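Local coordinates for elongation factor G (Thermus thermophilus, PDB 2DY1), which binds GTP with magnesium and probably acts as a GTPase of the elongation factor G family in the elongation stage of translation, at residues Ser106-Val111 against Leu136-Asp141; Ala144-Leu149 against Gly154-Ile159. One frame throughout, in Å; residues are numbered along the deposited sequence.

Interaction 1 of 2, residues Ser106-Val111 against Leu136-Asp141. With GTP (guanosine-5'-triphosphate), chain C.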
# COMPACT_ATOMS: atom_id res chain seq x y z
N SER A 106 -3.40 -20.85 -4.49
CA SER A 106 -3.48 -21.72 -5.66
C SER A 106 -2.71 -23.02 -5.38
O SER A 106 -1.58 -22.98 -4.90
CB SER A 106 -2.85 -21.00 -6.87
OG SER A 106 -2.50 -21.93 -7.87
N ALA A 107 -3.33 -24.16 -5.69
CA ALA A 107 -2.68 -25.44 -5.45
C ALA A 107 -1.44 -25.59 -6.32
O ALA A 107 -0.55 -26.36 -6.01
CB ALA A 107 -3.65 -26.58 -5.73
N GLU A 108 -1.38 -24.83 -7.41
CA GLU A 108 -0.22 -24.88 -8.31
C GLU A 108 1.00 -24.20 -7.72
O GLU A 108 2.12 -24.68 -7.83
CB GLU A 108 -0.47 -24.11 -9.60
CG GLU A 108 -1.57 -24.50 -10.50
CD GLU A 108 -1.13 -24.32 -11.93
OE1 GLU A 108 -0.78 -25.33 -12.58
OE2 GLU A 108 -1.12 -23.16 -12.41
N ALA A 109 0.76 -23.03 -7.14
CA ALA A 109 1.85 -22.22 -6.61
C ALA A 109 2.15 -22.28 -5.13
O ALA A 109 3.28 -21.99 -4.72
CB ALA A 109 1.62 -20.77 -7.02
N GLY A 110 1.17 -22.61 -4.31
CA GLY A 110 1.41 -22.65 -2.88
C GLY A 110 1.47 -21.23 -2.33
O GLY A 110 0.98 -20.30 -2.97
N VAL A 111 2.07 -21.07 -1.16
CA VAL A 111 2.20 -19.74 -0.56
C VAL A 111 3.17 -18.89 -1.38
O VAL A 111 4.32 -19.28 -1.60
CB VAL A 111 2.70 -19.86 0.90
CG1 VAL A 111 2.93 -18.47 1.50
CG2 VAL A 111 1.70 -20.65 1.72
N LEU A 136 -7.02 -26.63 -7.91
CA LEU A 136 -6.49 -27.99 -7.85
C LEU A 136 -6.78 -28.72 -9.18
O LEU A 136 -6.09 -29.70 -9.50
CB LEU A 136 -7.10 -28.76 -6.67
CG LEU A 136 -6.51 -30.15 -6.41
CD1 LEU A 136 -5.04 -30.02 -6.04
CD2 LEU A 136 -7.28 -30.86 -5.29
N ASP A 137 -7.75 -28.24 -9.95
CA ASP A 137 -8.09 -28.89 -11.22
C ASP A 137 -6.96 -28.78 -12.22
O ASP A 137 -6.93 -29.51 -13.23
CB ASP A 137 -9.37 -28.30 -11.83
CG ASP A 137 -9.27 -26.80 -12.06
OD1 ASP A 137 -8.99 -26.07 -11.07
OD2 ASP A 137 -9.49 -26.36 -13.21
N LYS A 138 -6.02 -27.88 -11.96
CA LYS A 138 -4.89 -27.73 -12.86
C LYS A 138 -3.82 -28.82 -12.64
O LYS A 138 -2.85 -28.87 -13.40
CB LYS A 138 -4.33 -26.31 -12.75
CG LYS A 138 -5.40 -25.27 -13.10
CD LYS A 138 -4.89 -23.84 -13.14
CE LYS A 138 -4.18 -23.52 -14.45
NZ LYS A 138 -3.74 -22.10 -14.49
N GLY A 139 -3.99 -29.67 -11.63
CA GLY A 139 -3.06 -30.79 -11.43
C GLY A 139 -2.09 -30.98 -10.26
O GLY A 139 -1.32 -31.95 -10.25
N GLY A 140 -2.13 -30.08 -9.29
CA GLY A 140 -1.22 -30.14 -8.15
C GLY A 140 -1.34 -31.25 -7.12
O GLY A 140 -2.20 -32.11 -7.21
N ASP A 141 -0.44 -31.21 -6.14
CA ASP A 141 -0.39 -32.21 -5.08
C ASP A 141 -0.89 -31.59 -3.77
O ASP A 141 -0.14 -30.92 -3.05
CB ASP A 141 1.04 -32.72 -4.89
CG ASP A 141 1.15 -33.78 -3.80
OD1 ASP A 141 0.13 -34.06 -3.14
OD2 ASP A 141 2.25 -34.34 -3.59
PG GTP C . -6.38 -10.81 -8.57
O1G GTP C . -5.62 -10.22 -9.86
O2G GTP C . -7.72 -9.96 -8.31
O3G GTP C . -5.52 -10.88 -7.37
O3B GTP C . -6.82 -12.27 -9.09
PB GTP C . -7.93 -13.20 -8.38
O1B GTP C . -7.32 -13.83 -7.18
O2B GTP C . -9.18 -12.43 -8.18
O3A GTP C . -8.09 -14.38 -9.45
PA GTP C . -9.22 -14.40 -10.59
O1A GTP C . -10.51 -14.79 -9.99
O2A GTP C . -9.15 -13.14 -11.36
O5' GTP C . -8.74 -15.62 -11.53
C5' GTP C . -7.61 -15.44 -12.37
C4' GTP C . -7.55 -16.54 -13.42
O4' GTP C . -7.62 -17.79 -12.70
C3' GTP C . -8.79 -16.48 -14.31
O3' GTP C . -8.46 -16.97 -15.61
C2' GTP C . -9.75 -17.45 -13.61
O2' GTP C . -10.64 -18.01 -14.58
C1' GTP C . -8.75 -18.52 -13.20
N9 GTP C . -9.26 -19.41 -12.13
C8 GTP C . -9.75 -19.02 -10.95
N7 GTP C . -9.98 -20.08 -10.18
C5 GTP C . -9.64 -21.16 -10.88
C6 GTP C . -9.67 -22.53 -10.60
O6 GTP C . -10.02 -22.96 -9.50
N1 GTP C . -9.25 -23.42 -11.60
C2 GTP C . -8.81 -22.93 -12.83
N2 GTP C . -8.40 -23.77 -13.78
N3 GTP C . -8.79 -21.61 -13.06
C4 GTP C . -9.19 -20.74 -12.12
O HOH W 1 1.18 -28.71 -6.27

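Interaction 2 of 2, residues Ala144-Leu149 against Gly154-Ile159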
# COMPACT_ATOMS: atom_id res chain seq x y z
N ALA A 144 1.09 -32.51 -0.44
CA ALA A 144 2.36 -31.84 -0.28
C ALA A 144 2.07 -30.38 0.08
O ALA A 144 2.81 -29.77 0.85
CB ALA A 144 3.18 -31.92 -1.57
N LEU A 145 1.00 -29.82 -0.48
CA LEU A 145 0.63 -28.44 -0.19
C LEU A 145 0.28 -28.31 1.29
O LEU A 145 0.72 -27.37 1.94
CB LEU A 145 -0.56 -28.00 -1.05
CG LEU A 145 -1.10 -26.60 -0.70
CD1 LEU A 145 -0.04 -25.53 -0.90
CD2 LEU A 145 -2.31 -26.31 -1.57
N LEU A 146 -0.48 -29.26 1.84
CA LEU A 146 -0.79 -29.19 3.27
C LEU A 146 0.50 -29.18 4.11
O LEU A 146 0.60 -28.45 5.09
CB LEU A 146 -1.67 -30.37 3.70
CG LEU A 146 -3.11 -30.40 3.19
CD1 LEU A 146 -3.84 -31.60 3.80
CD2 LEU A 146 -3.81 -29.10 3.60
N GLU A 147 1.48 -30.01 3.73
CA GLU A 147 2.74 -30.02 4.48
C GLU A 147 3.44 -28.67 4.37
O GLU A 147 4.01 -28.16 5.34
CB GLU A 147 3.66 -31.13 3.98
CG GLU A 147 3.11 -32.53 4.17
CD GLU A 147 4.13 -33.61 3.86
OE1 GLU A 147 3.73 -34.78 3.71
OE2 GLU A 147 5.34 -33.28 3.77
N ASP A 148 3.41 -28.09 3.18
CA ASP A 148 4.05 -26.81 2.96
C ASP A 148 3.33 -25.72 3.76
O ASP A 148 3.97 -24.82 4.29
CB ASP A 148 4.04 -26.43 1.48
CG ASP A 148 4.94 -27.32 0.64
OD1 ASP A 148 5.77 -28.07 1.20
OD2 ASP A 148 4.82 -27.23 -0.61
N LEU A 149 2.01 -25.80 3.81
CA LEU A 149 1.24 -24.81 4.57
C LEU A 149 1.58 -24.93 6.05
O LEU A 149 1.72 -23.93 6.74
CB LEU A 149 -0.26 -25.02 4.37
CG LEU A 149 -0.77 -24.65 2.98
CD1 LEU A 149 -2.23 -25.05 2.85
CD2 LEU A 149 -0.60 -23.15 2.76
N GLY A 154 2.01 -22.70 10.05
CA GLY A 154 1.84 -23.23 11.39
C GLY A 154 0.68 -24.16 11.64
O GLY A 154 0.50 -25.14 10.91
N PRO A 155 -0.14 -23.87 12.66
CA PRO A 155 -1.29 -24.69 13.03
C PRO A 155 -2.48 -24.76 12.08
O PRO A 155 -3.60 -24.40 12.44
CB PRO A 155 -1.65 -24.17 14.43
CG PRO A 155 -1.31 -22.73 14.33
CD PRO A 155 -0.03 -22.69 13.55
N ILE A 156 -2.25 -25.26 10.88
CA ILE A 156 -3.35 -25.41 9.93
C ILE A 156 -4.22 -26.58 10.36
O ILE A 156 -3.78 -27.48 11.11
CB ILE A 156 -2.85 -25.63 8.48
CG1 ILE A 156 -1.91 -26.83 8.42
CG2 ILE A 156 -2.18 -24.37 7.99
CD1 ILE A 156 -2.19 -27.77 7.27
N LEU A 157 -5.46 -26.59 9.90
CA LEU A 157 -6.39 -27.64 10.27
C LEU A 157 -7.14 -28.06 9.00
O LEU A 157 -8.06 -27.38 8.56
CB LEU A 157 -7.38 -27.10 11.31
CG LEU A 157 -8.27 -28.15 11.98
CD1 LEU A 157 -7.48 -28.86 13.07
CD2 LEU A 157 -9.47 -27.48 12.59
N PRO A 158 -6.75 -29.19 8.41
CA PRO A 158 -7.43 -29.63 7.18
C PRO A 158 -8.89 -30.00 7.42
O PRO A 158 -9.20 -30.90 8.19
CB PRO A 158 -6.61 -30.85 6.73
CG PRO A 158 -5.25 -30.59 7.35
CD PRO A 158 -5.59 -30.05 8.71
N ILE A 159 -9.80 -29.31 6.75
CA ILE A 159 -11.22 -29.61 6.86
C ILE A 159 -11.59 -30.53 5.71
O ILE A 159 -12.38 -31.46 5.87
CB ILE A 159 -12.08 -28.31 6.73
CG1 ILE A 159 -11.72 -27.34 7.85
CG2 ILE A 159 -13.56 -28.66 6.70
CD1 ILE A 159 -11.83 -27.92 9.25

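Interaction 1 of 2, residues Ser106-Val111 against Leu136-Asp141
Glu-108 and Lys-138 meet across two loops of the GTP-binding domain, their side chains crossing at about a right angle. The pair is a long salt bridge, OE2 of Glu-108 lying 3.5 Å from NZ of Lys-138, consistent with a loose electrostatic attraction. The bend of the glutamate chain at chi2 (-143°) brings its carboxylate across the lysine chain, with OE2 by NZ and OE1 3.7 Å from Lys-138 CB. Lys-138 in turn bends at chi3 as it runs past both the base and Glu-108, and its methylenes serve two neighbours, since CG also lies 3.4 Å from N2 of the guanine. Next to it, Asp-137 turns its carboxylate to the base and takes two bonds, one from GTP N1 to OD1 (2.7 Å, 170° at the hydrogen) and a more bent one from GTP N2 to OD2 (2.9 Å, 147°). This two-pronged grip is that of the aspartate in the NKxD motif, here in the variant sequence TKLD. Deeper in, the methyl of Ala-107 packs on CD1 of Leu-136 at 3.7 Å. A water joins the loops, giving a hydrogen to Ala-107 O and accepting one from Asp-141 N. The first loop is shaped by an ST turn, Glu-108 N donating to Ser-106 OG (3.1 Å). Both loops follow parallel strands of the central sheet, 100-106 and 129-134, and lead into helices 113-124 and 142-153; Asp-141 takes the N-cap position of the latter, OD1 accepting weak bonds from the N of Tyr-143 and Ala-144, while Leu-136 reaches strands 156-165 and 168-174.

Interaction 2 of 2, residues Ala144-Leu149 against Gly154-Ile159
Helix 144-149 and strand 156-158 run nearly antiparallel, their short axes 158° apart in direction and 9.4 Å apart at closest approach, a spacing that suits one layer of side chains between helix and sheet. This is the helix-to-strand return of a P-loop NTPase alpha/beta domain: helix 142-153 ends, Gly-154 breaks it with positive phi (105°), Pro-155 centres an inverse gamma turn closed by Ile-156 N on Gly-154 O, and the chain re-enters the sheet beside strand 248-252. The contact is apolar and rests on Leu-146 and Leu-149, one helical turn apart, against Ile-156 and Pro-158, alternate residues whose CB atoms both face the helix. Leu-157 between them points its CB away from 144-149 and meets Val-208 and Ala-211 of helix 198-213. CD1 of Leu-146 lies against the proline ring, 4.0 Å from Pro-158 CG and 4.1 Å from CB, so one methyl touches both ring atoms, the two side chains meeting at a slant. Its other methyl, CD2, lies 4.2 Å from CD1 of Ile-156. With chi1 of Ile-156 at 56°, CG1 sits between the backbone N and the carbonyl carbon and places CD1 by Leu-146, while CG2, anti to the carbonyl carbon, lies at Leu-149. Phe-204 of helix 198-213 touches both Leu-146 and Pro-158, and Val-250 touches both Leu-146 and Ile-156, so the apolar layer continues beyond the two segments. At the turn end, CG2 of Ile-156 rests 4.1 Å from CB of Leu-149. One turn back along the helix, the isoleucine's CD1 methyl lies 3.6 Å from the backbone O of Leu-146.

From the N terminus, strand 100-106 runs into the first loop of interaction 1; the chain then passes through helix 113-124 and strand 129-134 before 136-141 closes that contact across a 24-residue interval. Interaction 2 opens directly afterwards and closes a much shorter one, four residues long and all helical. The two are in series, neither nested nor crossed, with centres 13 Å apart. Interaction 1 ties together the two loops after strands 100-106 and 129-134, and interaction 2 ties helix 142-153 to strand 156-165. Packing of Val-111 CG2 on Leu-149 CD2 (3.5 Å) and of Gly-110 CA on Leu-145 CD1 (3.8 Å) joins the first loop to that helix.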